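Local atomic coordinates of transmembrane oligosaccharyl transferase (Archaeoglobus fulgidus, PDB entry 3WAJ), a protein that belongs to the STT3/AglB family of membrane proteins, with a GT-C-type bundle of transmembrane helices followed by an AglB core and a peripheral domain. Residues Y693-E698 with Y832-I837; N796-T801 with P836-H841; A416-L421 with Y429-V434. All coordinates share one frame; numbering follows the deposited sequence.

Contact 1: residues Y693-E698 with Y832-I837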
loop_
_atom_site.group_PDB
_atom_site.type_symbol
_atom_site.label_atom_id
_atom_site.label_comp_id
_atom_site.label_asym_id
_atom_site.label_seq_id
_atom_site.Cartn_x
_atom_site.Cartn_y
_atom_site.Cartn_z
ATOM N N TYR A 693 1.361 -12.622 -27.704
ATOM C CA TYR A 693 0.791 -11.429 -27.070
ATOM C C TYR A 693 0.458 -10.403 -28.132
ATOM O O TYR A 693 1.211 -10.248 -29.089
ATOM C CB TYR A 693 1.778 -10.836 -26.048
ATOM C CG TYR A 693 2.097 -11.816 -24.963
ATOM C CD1 TYR A 693 1.427 -11.774 -23.763
ATOM C CD2 TYR A 693 3.031 -12.820 -25.160
ATOM C CE1 TYR A 693 1.688 -12.698 -22.768
ATOM C CE2 TYR A 693 3.293 -13.766 -24.169
ATOM C CZ TYR A 693 2.623 -13.691 -22.980
ATOM O OH TYR A 693 2.880 -14.611 -21.996
ATOM N N ARG A 694 -0.669 -9.710 -27.973
ATOM C CA ARG A 694 -1.059 -8.626 -28.891
ATOM C C ARG A 694 -1.563 -7.483 -28.032
ATOM O O ARG A 694 -2.121 -7.719 -26.953
ATOM C CB ARG A 694 -2.157 -9.086 -29.874
ATOM C CG ARG A 694 -3.382 -9.749 -29.215
ATOM C CD ARG A 694 -4.461 -10.030 -30.230
ATOM N NE ARG A 694 -5.666 -10.643 -29.665
ATOM C CZ ARG A 694 -6.699 -11.073 -30.390
ATOM N NH1 ARG A 694 -6.676 -10.965 -31.708
ATOM N NH2 ARG A 694 -7.748 -11.614 -29.800
ATOM N N MET A 695 -1.357 -6.249 -28.471
ATOM C CA MET A 695 -1.926 -5.126 -27.744
ATOM C C MET A 695 -3.413 -5.060 -28.085
ATOM O O MET A 695 -3.802 -5.319 -29.227
ATOM C CB MET A 695 -1.209 -3.836 -28.128
ATOM C CG MET A 695 -1.775 -2.562 -27.506
ATOM S SD MET A 695 -0.567 -1.242 -27.637
ATOM C CE MET A 695 -1.688 0.087 -27.719
ATOM N N ILE A 696 -4.251 -4.744 -27.103
ATOM C CA ILE A 696 -5.682 -4.626 -27.382
ATOM C C ILE A 696 -6.239 -3.254 -27.043
ATOM O O ILE A 696 -7.323 -2.884 -27.517
ATOM C CB ILE A 696 -6.505 -5.709 -26.675
ATOM C CG1 ILE A 696 -6.326 -5.621 -25.163
ATOM C CG2 ILE A 696 -6.120 -7.081 -27.185
ATOM C CD1 ILE A 696 -7.109 -6.686 -24.402
ATOM N N TYR A 697 -5.491 -2.511 -26.226
ATOM C CA TYR A 697 -5.897 -1.189 -25.736
ATOM C C TYR A 697 -4.707 -0.442 -25.126
ATOM O O TYR A 697 -3.865 -1.054 -24.461
ATOM C CB TYR A 697 -6.999 -1.359 -24.674
ATOM C CG TYR A 697 -7.453 -0.089 -23.965
ATOM C CD1 TYR A 697 -6.730 0.444 -22.893
ATOM C CD2 TYR A 697 -8.643 0.545 -24.324
ATOM C CE1 TYR A 697 -7.168 1.596 -22.223
ATOM C CE2 TYR A 697 -9.081 1.689 -23.664
ATOM C CZ TYR A 697 -8.340 2.208 -22.617
ATOM O OH TYR A 697 -8.771 3.336 -21.968
ATOM N N GLU A 698 -4.640 0.871 -25.332
ATOM C CA GLU A 698 -3.761 1.726 -24.518
ATOM C C GLU A 698 -4.501 2.994 -24.104
ATOM O O GLU A 698 -5.441 3.427 -24.768
ATOM C CB GLU A 698 -2.457 2.097 -25.246
ATOM C CG GLU A 698 -2.630 3.099 -26.400
ATOM C CD GLU A 698 -1.283 3.577 -26.984
ATOM O OE1 GLU A 698 -0.233 3.432 -26.311
ATOM O OE2 GLU A 698 -1.263 4.109 -28.121
ATOM N N TYR A 832 -11.255 -5.707 -30.904
ATOM C CA TYR A 832 -10.393 -4.829 -30.134
ATOM C C TYR A 832 -10.057 -3.536 -30.887
ATOM O O TYR A 832 -9.841 -3.556 -32.108
ATOM C CB TYR A 832 -9.142 -5.596 -29.716
ATOM C CG TYR A 832 -9.421 -6.656 -28.662
ATOM C CD1 TYR A 832 -10.141 -6.347 -27.513
ATOM C CD2 TYR A 832 -8.973 -7.966 -28.820
ATOM C CE1 TYR A 832 -10.392 -7.304 -26.538
ATOM C CE2 TYR A 832 -9.225 -8.938 -27.857
ATOM C CZ TYR A 832 -9.934 -8.606 -26.716
ATOM O OH TYR A 832 -10.193 -9.566 -25.738
ATOM N N PRO A 833 -10.051 -2.402 -30.156
ATOM C CA PRO A 833 -9.755 -1.056 -30.673
ATOM C C PRO A 833 -8.307 -0.878 -31.137
ATOM O O PRO A 833 -8.024 0.055 -31.878
ATOM C CB PRO A 833 -10.050 -0.135 -29.473
ATOM C CG PRO A 833 -10.014 -1.017 -28.265
ATOM C CD PRO A 833 -10.438 -2.385 -28.733
ATOM N N VAL A 834 -7.398 -1.738 -30.688
ATOM C CA VAL A 834 -6.066 -1.774 -31.280
ATOM C C VAL A 834 -6.104 -2.818 -32.381
ATOM O O VAL A 834 -6.339 -3.998 -32.107
ATOM C CB VAL A 834 -4.978 -2.151 -30.255
ATOM C CG1 VAL A 834 -3.663 -2.429 -30.959
ATOM C CG2 VAL A 834 -4.813 -1.046 -29.214
ATOM N N LYS A 835 -5.904 -2.396 -33.627
ATOM C CA LYS A 835 -5.958 -3.336 -34.756
ATOM C C LYS A 835 -4.833 -3.164 -35.777
ATOM O O LYS A 835 -4.244 -2.084 -35.896
ATOM C CB LYS A 835 -7.344 -3.356 -35.451
ATOM C CG LYS A 835 -8.010 -2.013 -35.681
ATOM C CD LYS A 835 -9.327 -1.897 -34.891
ATOM C CE LYS A 835 -10.370 -2.928 -35.324
ATOM N NZ LYS A 835 -11.517 -3.065 -34.363
ATOM N N PRO A 836 -4.508 -4.249 -36.493
ATOM C CA PRO A 836 -3.559 -4.072 -37.594
ATOM C C PRO A 836 -4.254 -3.329 -38.737
ATOM O O PRO A 836 -5.452 -3.534 -38.962
ATOM C CB PRO A 836 -3.197 -5.514 -37.999
ATOM C CG PRO A 836 -4.297 -6.391 -37.439
ATOM C CD PRO A 836 -4.869 -5.662 -36.250
ATOM N N ILE A 837 -3.525 -2.453 -39.428
ATOM C CA ILE A 837 -4.094 -1.720 -40.560
ATOM C C ILE A 837 -3.504 -2.136 -41.909
ATOM O O ILE A 837 -3.886 -1.599 -42.945
ATOM C CB ILE A 837 -3.969 -0.188 -40.412
ATOM C CG1 ILE A 837 -2.503 0.242 -40.298
ATOM C CG2 ILE A 837 -4.804 0.315 -39.239
ATOM C CD1 ILE A 837 -2.330 1.757 -40.147
HETATM O O HOH W 1 -5.662 -6.121 -31.200
#
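Ile-696 and Tyr-832 lie side by side and point the same way, with CG2 of the isoleucine over one face of the phenol ring. From the backbone outward, CB of Ile-696 meets CG of Tyr-832 at 3.7 Å. CG2, anti to the carbonyl carbon and beside the backbone N, comes down near the rim of the ring, 3.4 Å from CD2 of Tyr-832, and makes a CH-pi contact 21° off the ring normal. The tip, CD1, runs on to CE1 of Tyr-832 at 4.0 Å. Arg-694 approaches the same ring from its edge: NH2 stands near the ring plane, 3.6 Å from CE2 of Tyr-832, with the two flat groups 83° apart. Salt bridges to Glu-775 and Glu-855 hold that guanidinium, while the phenol OH bonds to Tyr-607. Strand 693-698 is an outermost strand of a mixed sheet, and a classic beta bulge sets Ile-696 and Tyr-697 both opposite Ile-773 of strand 771-776. On the other side the loop leading into strand 835-844 adds one weak bond, from Val-834 N to Ile-696 O (3.4 Å, 146°). Val-834 crosses Met-695 at about a right angle, its CG2 lying 3.6 Å from CE of Met-695. A water donates to Met-695 O at 2.8 Å; its approach to Val-834 O is too short to be trusted.

Contact 2: residues N796-T801 with P836-H841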
loop_
_atom_site.group_PDB
_atom_site.type_symbol
_atom_site.label_atom_id
_atom_site.label_comp_id
_atom_site.label_asym_id
_atom_site.label_seq_id
_atom_site.Cartn_x
_atom_site.Cartn_y
_atom_site.Cartn_z
ATOM N N ASN A 796 5.919 -8.675 -41.009
ATOM C CA ASN A 796 5.782 -7.246 -40.760
ATOM C C ASN A 796 4.320 -6.818 -40.922
ATOM O O ASN A 796 3.623 -7.300 -41.816
ATOM C CB ASN A 796 6.682 -6.475 -41.735
ATOM C CG ASN A 796 6.515 -4.973 -41.632
ATOM O OD1 ASN A 796 6.368 -4.288 -42.641
ATOM N ND2 ASN A 796 6.555 -4.450 -40.410
ATOM N N ALA A 797 3.855 -5.938 -40.042
ATOM C CA ALA A 797 2.488 -5.414 -40.096
ATOM C C ALA A 797 2.414 -4.085 -39.353
ATOM O O ALA A 797 3.152 -3.853 -38.393
ATOM C CB ALA A 797 1.500 -6.413 -39.512
ATOM N N THR A 798 1.528 -3.202 -39.788
ATOM C CA THR A 798 1.378 -1.927 -39.090
ATOM C C THR A 798 0.173 -2.006 -38.151
ATOM O O THR A 798 -0.898 -2.496 -38.535
ATOM C CB THR A 798 1.259 -0.759 -40.085
ATOM O OG1 THR A 798 2.381 -0.799 -40.969
ATOM C CG2 THR A 798 1.245 0.585 -39.375
ATOM N N ILE A 799 0.360 -1.544 -36.918
ATOM C CA ILE A 799 -0.676 -1.635 -35.888
ATOM C C ILE A 799 -1.113 -0.224 -35.503
ATOM O O ILE A 799 -0.270 0.650 -35.340
ATOM C CB ILE A 799 -0.153 -2.375 -34.636
ATOM C CG1 ILE A 799 0.566 -3.679 -35.022
ATOM C CG2 ILE A 799 -1.286 -2.625 -33.617
ATOM C CD1 ILE A 799 -0.342 -4.735 -35.668
ATOM N N LYS A 800 -2.421 -0.000 -35.366
ATOM C CA LYS A 800 -2.937 1.298 -34.917
ATOM C C LYS A 800 -3.705 1.176 -33.595
ATOM O O LYS A 800 -4.626 0.364 -33.468
ATOM C CB LYS A 800 -3.852 1.915 -35.973
ATOM C CG LYS A 800 -4.221 3.385 -35.726
ATOM C CD LYS A 800 -5.184 3.881 -36.809
ATOM C CE LYS A 800 -5.619 5.318 -36.581
ATOM N NZ LYS A 800 -6.868 5.669 -37.349
ATOM N N THR A 801 -3.339 2.004 -32.620
ATOM C CA THR A 801 -3.957 1.939 -31.302
ATOM C C THR A 801 -5.174 2.846 -31.257
ATOM O O THR A 801 -5.331 3.726 -32.102
ATOM C CB THR A 801 -2.962 2.355 -30.202
ATOM O OG1 THR A 801 -2.960 3.784 -30.069
ATOM C CG2 THR A 801 -1.552 1.880 -30.562
ATOM N N PRO A 836 -4.508 -4.249 -36.493
ATOM C CA PRO A 836 -3.559 -4.072 -37.594
ATOM C C PRO A 836 -4.254 -3.329 -38.737
ATOM O O PRO A 836 -5.452 -3.534 -38.962
ATOM C CB PRO A 836 -3.197 -5.514 -37.999
ATOM C CG PRO A 836 -4.297 -6.391 -37.439
ATOM C CD PRO A 836 -4.869 -5.662 -36.250
ATOM N N ILE A 837 -3.525 -2.453 -39.428
ATOM C CA ILE A 837 -4.094 -1.720 -40.560
ATOM C C ILE A 837 -3.504 -2.136 -41.909
ATOM O O ILE A 837 -3.886 -1.599 -42.945
ATOM C CB ILE A 837 -3.969 -0.188 -40.412
ATOM C CG1 ILE A 837 -2.503 0.242 -40.298
ATOM C CG2 ILE A 837 -4.804 0.315 -39.239
ATOM C CD1 ILE A 837 -2.330 1.757 -40.147
ATOM N N THR A 838 -2.559 -3.070 -41.883
ATOM C CA THR A 838 -2.083 -3.734 -43.097
ATOM C C THR A 838 -2.174 -5.231 -42.856
ATOM O O THR A 838 -2.236 -5.669 -41.713
ATOM C CB THR A 838 -0.610 -3.388 -43.431
ATOM O OG1 THR A 838 0.262 -4.116 -42.556
ATOM C CG2 THR A 838 -0.342 -1.879 -43.313
ATOM N N PRO A 839 -2.185 -6.025 -43.934
ATOM C CA PRO A 839 -2.007 -7.471 -43.755
ATOM C C PRO A 839 -0.565 -7.738 -43.352
ATOM O O PRO A 839 0.256 -6.817 -43.406
ATOM C CB PRO A 839 -2.266 -8.028 -45.158
ATOM C CG PRO A 839 -2.036 -6.868 -46.085
ATOM C CD PRO A 839 -2.486 -5.663 -45.333
ATOM N N TYR A 840 -0.249 -8.962 -42.948
ATOM C CA TYR A 840 1.141 -9.302 -42.681
ATOM C C TYR A 840 1.922 -9.375 -43.999
ATOM O O TYR A 840 1.462 -9.986 -44.970
ATOM C CB TYR A 840 1.242 -10.648 -41.962
ATOM C CG TYR A 840 0.705 -10.706 -40.546
ATOM C CD1 TYR A 840 1.462 -10.261 -39.475
ATOM C CD2 TYR A 840 -0.540 -11.259 -40.282
ATOM C CE1 TYR A 840 0.983 -10.343 -38.185
ATOM C CE2 TYR A 840 -1.029 -11.342 -38.995
ATOM C CZ TYR A 840 -0.265 -10.883 -37.953
ATOM O OH TYR A 840 -0.751 -10.969 -36.670
ATOM N N HIS A 841 3.095 -8.753 -44.039
ATOM C CA HIS A 841 3.975 -8.889 -45.198
ATOM C C HIS A 841 5.103 -9.861 -44.845
ATOM O O HIS A 841 6.058 -9.485 -44.158
ATOM C CB HIS A 841 4.553 -7.532 -45.626
ATOM C CG HIS A 841 3.555 -6.416 -45.619
ATOM N ND1 HIS A 841 2.572 -6.289 -46.577
ATOM C CD2 HIS A 841 3.388 -5.374 -44.767
ATOM C CE1 HIS A 841 1.840 -5.219 -46.314
ATOM N NE2 HIS A 841 2.313 -4.646 -45.221
#
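Thr-838 turns OG1 between its own backbone N and carbonyl carbon (chi1 76°), which brings the hydroxyl up to the main chain of Thr-798; in Thr-798 OG1 is instead anti to the carbonyl carbon (chi1 -54°), with CG2 anti to the backbone N and near Ile-837. The setting is an antiparallel pairing of strands 792-800 and 835-844, neighbours in a four-stranded sheet, with an irregularity in the second strand. The backbone bond from Ile-837 N to Thr-798 O spans 2.8 Å, and the next firm one runs from His-841 N to Asn-796 O at 2.7 Å. Four residue steps on one strand thus match two on the other, and the surplus is taken up around Thr-838. Here Thr-798 N donates to the OG1 of Thr-838 rather than to a carbonyl, over 3.2 Å and nearly straight at 163°. The same hydroxyl donates to Pro-839 O, so it is gripped from two directions and helps fix the detour. Apolar contacts fill in along the pair: Ile-799 CD1 rests on Pro-836 CB, Ala-797 CB lies 3.8 Å from CD1 of Tyr-840, and Ile-837 sends CD1 to the CG2 of Thr-798 and CG2 to the CB of Lys-800. Glu-808 on strand 806-814 accepts from both Thr-798 OG1 and Asn-796 ND2, and Tyr-840 OH bonds to Tyr-826 O. Within 836-841, Pro-839 O sits 3.5 Å above the plane of the His-841 imidazole, over its centre.

Contact 3: residues A416-L421 with Y429-V434; sequences AMFIAL and YYFAAV
Phe-431 reaches across from helix 429-446 to the end of helix 405-420, its ring meeting both Met-417 and, just past the helix, Leu-421. Its CG lies anti to the carbonyl carbon (chi1 -73°), and the ring slides past the Met-417 chain in the opposite direction, with CE1 3.7 Å from CG of Met-417. Among the purely apolar contacts, Leu-421 touches with two parts: CB faces Phe-431 CZ, and CD1 packs 3.7 Å from the CB of Tyr-430. Val-434, one turn further on, adds a looser touch of CG2 on Met-417 CG. Two contacts involve aromatic groups in a less regular way. Phe-418 and Phe-431 cross at about a right angle as side chains, yet their ring planes are inclined by only 47° with centroids 5.3 Å apart. Met-417, bent at both chi2 and chi3, makes a Met-aromatic contact, its SD standing obliquely 5.3 Å from the centroid of the Tyr-430 ring. The backbone N of Phe-418 lies at the edge of the Phe-431 ring, in its plane; Leu-421 O approaches CE2 of Phe-431 obliquely, at 3.7 Å. No hydrogen bond joins the two segments. Tyr-430 OH bonds to Tyr-211, and its side chain lies about 11 Å from the zinc ion held by Asp-47, Asp-161 and His-163. With axes at 155° and only a short connection between them, the helices form an antiparallel helical hairpin within the membrane-embedded bundle.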
loop_
_atom_site.group_PDB
_atom_site.type_symbol
_atom_site.label_atom_id
_atom_site.label_comp_id
_atom_site.label_asym_id
_atom_site.label_seq_id
_atom_site.Cartn_x
_atom_site.Cartn_y
_atom_site.Cartn_z
ATOM N N ALA A 416 7.311 2.472 24.747
ATOM C CA ALA A 416 7.022 1.231 24.026
ATOM C C ALA A 416 6.836 1.535 22.552
ATOM O O ALA A 416 7.314 0.798 21.688
ATOM C CB ALA A 416 5.786 0.562 24.582
ATOM N N MET A 417 6.129 2.626 22.280
ATOM C CA MET A 417 5.942 3.122 20.928
ATOM C C MET A 417 7.308 3.335 20.281
ATOM O O MET A 417 7.607 2.789 19.212
ATOM C CB MET A 417 5.172 4.448 20.978
ATOM C CG MET A 417 4.168 4.677 19.862
ATOM S SD MET A 417 2.479 4.142 20.254
ATOM C CE MET A 417 2.650 2.367 20.319
ATOM N N PHE A 418 8.131 4.127 20.959
ATOM C CA PHE A 418 9.480 4.421 20.514
ATOM C C PHE A 418 10.308 3.163 20.297
ATOM O O PHE A 418 10.894 2.982 19.235
ATOM C CB PHE A 418 10.167 5.293 21.552
ATOM C CG PHE A 418 10.536 6.636 21.048
ATOM C CD1 PHE A 418 11.745 6.832 20.397
ATOM C CD2 PHE A 418 9.675 7.712 21.217
ATOM C CE1 PHE A 418 12.098 8.084 19.922
ATOM C CE2 PHE A 418 10.016 8.969 20.747
ATOM C CZ PHE A 418 11.230 9.156 20.098
ATOM N N ILE A 419 10.353 2.303 21.310
ATOM C CA ILE A 419 11.149 1.081 21.252
ATOM C C ILE A 419 10.727 0.173 20.090
ATOM O O ILE A 419 11.564 -0.322 19.341
ATOM C CB ILE A 419 11.107 0.314 22.604
ATOM C CG1 ILE A 419 11.752 1.142 23.723
ATOM C CG2 ILE A 419 11.805 -1.025 22.488
ATOM C CD1 ILE A 419 13.234 1.401 23.536
ATOM N N ALA A 420 9.428 -0.030 19.920
ATOM C CA ALA A 420 8.949 -0.962 18.901
ATOM C C ALA A 420 8.937 -0.360 17.493
ATOM O O ALA A 420 9.195 -1.062 16.514
ATOM C CB ALA A 420 7.567 -1.505 19.273
ATOM N N LEU A 421 8.640 0.934 17.390
ATOM C CA LEU A 421 8.413 1.552 16.082
ATOM C C LEU A 421 9.515 2.517 15.658
ATOM O O LEU A 421 9.243 3.531 15.022
ATOM C CB LEU A 421 7.070 2.276 16.070
ATOM C CG LEU A 421 5.915 1.538 16.744
ATOM C CD1 LEU A 421 4.692 2.436 16.815
ATOM C CD2 LEU A 421 5.584 0.239 16.019
ATOM N N TYR A 429 2.343 6.987 12.068
ATOM C CA TYR A 429 1.065 7.555 12.516
ATOM C C TYR A 429 0.788 7.347 14.009
ATOM O O TYR A 429 0.050 8.113 14.631
ATOM C CB TYR A 429 -0.104 7.048 11.664
ATOM C CG TYR A 429 -0.230 5.545 11.593
ATOM C CD1 TYR A 429 -0.871 4.830 12.594
ATOM C CD2 TYR A 429 0.266 4.842 10.511
ATOM C CE1 TYR A 429 -0.990 3.447 12.532
ATOM C CE2 TYR A 429 0.148 3.478 10.439
ATOM C CZ TYR A 429 -0.475 2.781 11.458
ATOM O OH TYR A 429 -0.592 1.412 11.385
ATOM N N TYR A 430 1.394 6.321 14.591
ATOM C CA TYR A 430 1.227 6.087 16.017
ATOM C C TYR A 430 1.882 7.167 16.889
ATOM O O TYR A 430 1.503 7.344 18.055
ATOM C CB TYR A 430 1.745 4.700 16.380
ATOM C CG TYR A 430 0.767 3.557 16.147
ATOM C CD1 TYR A 430 -0.431 3.492 16.838
ATOM C CD2 TYR A 430 1.073 2.524 15.289
ATOM C CE1 TYR A 430 -1.307 2.446 16.660
ATOM C CE2 TYR A 430 0.204 1.465 15.103
ATOM C CZ TYR A 430 -0.983 1.434 15.796
ATOM O OH TYR A 430 -1.859 0.389 15.628
ATOM N N PHE A 431 2.856 7.892 16.338
ATOM C CA PHE A 431 3.535 8.933 17.115
ATOM C C PHE A 431 2.692 10.204 17.181
ATOM O O PHE A 431 2.886 11.042 18.063
ATOM C CB PHE A 431 4.936 9.237 16.550
ATOM C CG PHE A 431 5.958 8.160 16.821
ATOM C CD1 PHE A 431 6.047 7.568 18.074
ATOM C CD2 PHE A 431 6.827 7.737 15.819
ATOM C CE1 PHE A 431 6.986 6.569 18.326
ATOM C CE2 PHE A 431 7.770 6.739 16.062
ATOM C CZ PHE A 431 7.847 6.156 17.315
ATOM N N ALA A 432 1.749 10.329 16.249
ATOM C CA ALA A 432 0.915 11.522 16.152
ATOM C C ALA A 432 0.248 11.878 17.489
ATOM O O ALA A 432 0.447 12.969 18.019
ATOM C CB ALA A 432 -0.122 11.341 15.070
ATOM N N ALA A 433 -0.534 10.950 18.032
ATOM C CA ALA A 433 -1.167 11.161 19.328
ATOM C C ALA A 433 -0.133 11.433 20.408
ATOM O O ALA A 433 -0.396 12.210 21.320
ATOM C CB ALA A 433 -2.021 9.974 19.714
ATOM N N VAL A 434 1.030 10.787 20.316
ATOM C CA VAL A 434 2.084 11.009 21.302
ATOM C C VAL A 434 2.579 12.442 21.248
ATOM O O VAL A 434 2.642 13.121 22.273
ATOM C CB VAL A 434 3.303 10.088 21.107
ATOM C CG1 VAL A 434 4.416 10.489 22.078
ATOM C CG2 VAL A 434 2.930 8.640 21.302
#

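Overall arrangement
Contact 3 comes first along the chain and joins consecutive helices of the transmembrane part, whereas contacts 1 and 2 lie on the opposite side of the chain's centre, their centres about 51 and 59 Å from that of contact 3. Those two belong together: their centres are about 10 Å apart, both use strand 835-844, and Pro-836 and Ile-837 are common to them. Contact 1 joins the edge strand 693-698 of the mixed sheet to the approach of strand 835-844; contact 2 then pairs that strand with 792-800 in the antiparallel sheet. A hydrogen bond from Thr-801 to Glu-698 also links them, so the peripheral domain packs directly on the mixed sheet, while contact 3 touches neither, its nearest atoms about 34 Å from contact 1.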